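Local coordinates for protein arsenite methyltransferase (Chlamydomonas reinhardtii, PDB 5EVJ) that probably methylates trivalent arsenic, taking methyl groups from S-adenosylmethionine to give mono-, di- and trimethylated arsenic products, at residues A[162-167]-A[188-193]. The protein carries 15 engineered substitutions. Residues are numbered along the deposited sequence; the frame is centred on the assembly and turned at random.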
loop_
_atom_site.group_PDB
_atom_site.type_symbol
_atom_site.label_atom_id
_atom_site.label_comp_id
_atom_site.label_asym_id
_atom_site.label_seq_id
_atom_site.Cartn_x
_atom_site.Cartn_y
_atom_site.Cartn_z
ATOM N N SER A 162 -6.706 14.302 3.546
ATOM C CA SER A 162 -7.772 14.335 2.506
ATOM C C SER A 162 -7.965 12.988 1.840
ATOM O O SER A 162 -8.790 12.859 0.946
ATOM C CB SER A 162 -7.437 15.411 1.487
ATOM O OG SER A 162 -6.147 15.204 0.955
ATOM N N PHE A 163 -7.223 11.964 2.290
ATOM C CA PHE A 163 -7.313 10.642 1.666
ATOM C C PHE A 163 -7.364 9.541 2.715
ATOM O O PHE A 163 -6.698 9.624 3.781
ATOM C CB PHE A 163 -6.134 10.396 0.736
ATOM C CG PHE A 163 -6.205 11.205 -0.523
ATOM C CD1 PHE A 163 -7.020 10.810 -1.565
ATOM C CD2 PHE A 163 -5.467 12.379 -0.660
ATOM C CE1 PHE A 163 -7.107 11.536 -2.736
ATOM C CE2 PHE A 163 -5.579 13.128 -1.817
ATOM C CZ PHE A 163 -6.386 12.677 -2.875
ATOM N N ASP A 164 -8.119 8.504 2.421
ATOM C CA ASP A 164 -8.149 7.372 3.327
ATOM C C ASP A 164 -7.051 6.362 3.039
ATOM O O ASP A 164 -6.583 5.759 3.977
ATOM C CB ASP A 164 -9.487 6.688 3.228
ATOM C CG ASP A 164 -10.628 7.648 3.617
ATOM O OD1 ASP A 164 -10.649 8.134 4.782
ATOM O OD2 ASP A 164 -11.476 7.879 2.738
ATOM N N LEU A 165 -6.657 6.208 1.754
ATOM C CA LEU A 165 -5.676 5.251 1.323
ATOM C C LEU A 165 -4.770 5.999 0.429
ATOM O O LEU A 165 -5.244 6.828 -0.423
ATOM C CB LEU A 165 -6.266 4.111 0.436
ATOM C CG LEU A 165 -6.889 2.903 1.128
ATOM C CD1 LEU A 165 -5.875 2.171 1.997
ATOM C CD2 LEU A 165 -8.086 3.310 2.032
ATOM N N VAL A 166 -3.473 5.655 0.523
ATOM C CA VAL A 166 -2.507 6.084 -0.474
ATOM C C VAL A 166 -1.938 4.820 -1.011
ATOM O O VAL A 166 -1.528 3.972 -0.236
ATOM C CB VAL A 166 -1.415 7.048 0.108
ATOM C CG1 VAL A 166 -0.351 7.309 -0.913
ATOM C CG2 VAL A 166 -2.031 8.397 0.478
ATOM N N ILE A 167 -1.922 4.663 -2.338
ATOM C CA ILE A 167 -1.423 3.449 -2.992
ATOM C C ILE A 167 -0.391 3.796 -4.074
ATOM O O ILE A 167 -0.369 4.940 -4.601
ATOM C CB ILE A 167 -2.528 2.510 -3.595
ATOM C CG1 ILE A 167 -2.975 3.013 -4.975
ATOM C CG2 ILE A 167 -3.649 2.193 -2.572
ATOM C CD1 ILE A 167 -4.226 2.308 -5.539
ATOM N N VAL A 188 -1.105 13.648 3.780
ATOM C CA VAL A 188 -2.418 13.654 3.144
ATOM C C VAL A 188 -3.399 12.547 3.655
ATOM O O VAL A 188 -4.614 12.586 3.328
ATOM C CB VAL A 188 -2.306 13.585 1.604
ATOM C CG1 VAL A 188 -1.392 14.728 1.034
ATOM C CG2 VAL A 188 -1.888 12.198 1.162
ATOM N N LEU A 189 -2.899 11.616 4.475
ATOM C CA LEU A 189 -3.758 10.577 5.087
ATOM C C LEU A 189 -4.550 11.145 6.239
ATOM O O LEU A 189 -4.046 11.870 7.107
ATOM C CB LEU A 189 -2.922 9.364 5.597
ATOM C CG LEU A 189 -2.458 8.417 4.478
ATOM C CD1 LEU A 189 -1.413 7.434 4.982
ATOM C CD2 LEU A 189 -3.686 7.711 3.870
ATOM N N ALA A 190 -5.806 10.776 6.262
ATOM C CA ALA A 190 -6.617 11.056 7.397
ATOM C C ALA A 190 -6.319 10.029 8.502
ATOM O O ALA A 190 -5.904 8.938 8.246
ATOM C CB ALA A 190 -8.080 10.925 6.990
ATOM N N PRO A 191 -6.598 10.382 9.735
ATOM C CA PRO A 191 -6.465 9.359 10.776
ATOM C C PRO A 191 -7.181 8.056 10.437
ATOM O O PRO A 191 -8.283 8.061 9.823
ATOM C CB PRO A 191 -7.059 10.003 12.022
ATOM C CG PRO A 191 -7.054 11.508 11.717
ATOM C CD PRO A 191 -6.917 11.739 10.241
ATOM N N GLY A 192 -6.538 6.940 10.807
ATOM C CA GLY A 192 -7.099 5.597 10.568
ATOM C C GLY A 192 -6.933 5.163 9.131
ATOM O O GLY A 192 -7.348 4.031 8.742
ATOM N N GLY A 193 -6.235 5.986 8.352
ATOM C CA GLY A 193 -5.910 5.614 6.961
ATOM C C GLY A 193 -4.661 4.783 6.820
ATOM O O GLY A 193 -3.956 4.513 7.782
#
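Phe163 and Leu189 face each other as a parallel beta bridge, with the main-chain bonds of Phe163 running to the residues before and after Leu189. Phe163 N donates to Val188 O at 2.9 Å. Ala190 N donates to Phe163 O, also at 2.9 Å. Ser162 N adds a weak, bent bond to the same Val188 O, which therefore takes two donors. Leu189 CA makes a CA-H...O contact of 3.4 Å with Phe163 O.

Val188 CG2 and Val166 CG2 carry the apolar contacts. The Val188 methyl sits between the backbone N and carbonyl carbon of its own residue (chi1 -55°), a torsion that puts it where it meets both Phe163 and Val166. It meets Phe163 CD2 obliquely at 4.0 Å, the two side chains lying side by side and pointing the same way. Val166 comes in at about a right angle to Val188, its CG2 lying 3.9 Å from Val188 CG2. The same Val166 methyl touches Leu189 CD2 at 3.8 Å. Leu88 of strand 86-90 packs against both Phe163 and Val188.

Asp164 OD2 accepts a hydrogen bond from Arg86 N, outside the two segments. A type II turn from Ala190 to Gly193 carries the chain on into strand 193-202. Strands 163-169 and 193-202 are parallel neighbours in the sheet, and helix 178-188 lies between them in the chain. This is a beta-alpha-beta crossover of the Rossmann-like methyltransferase fold.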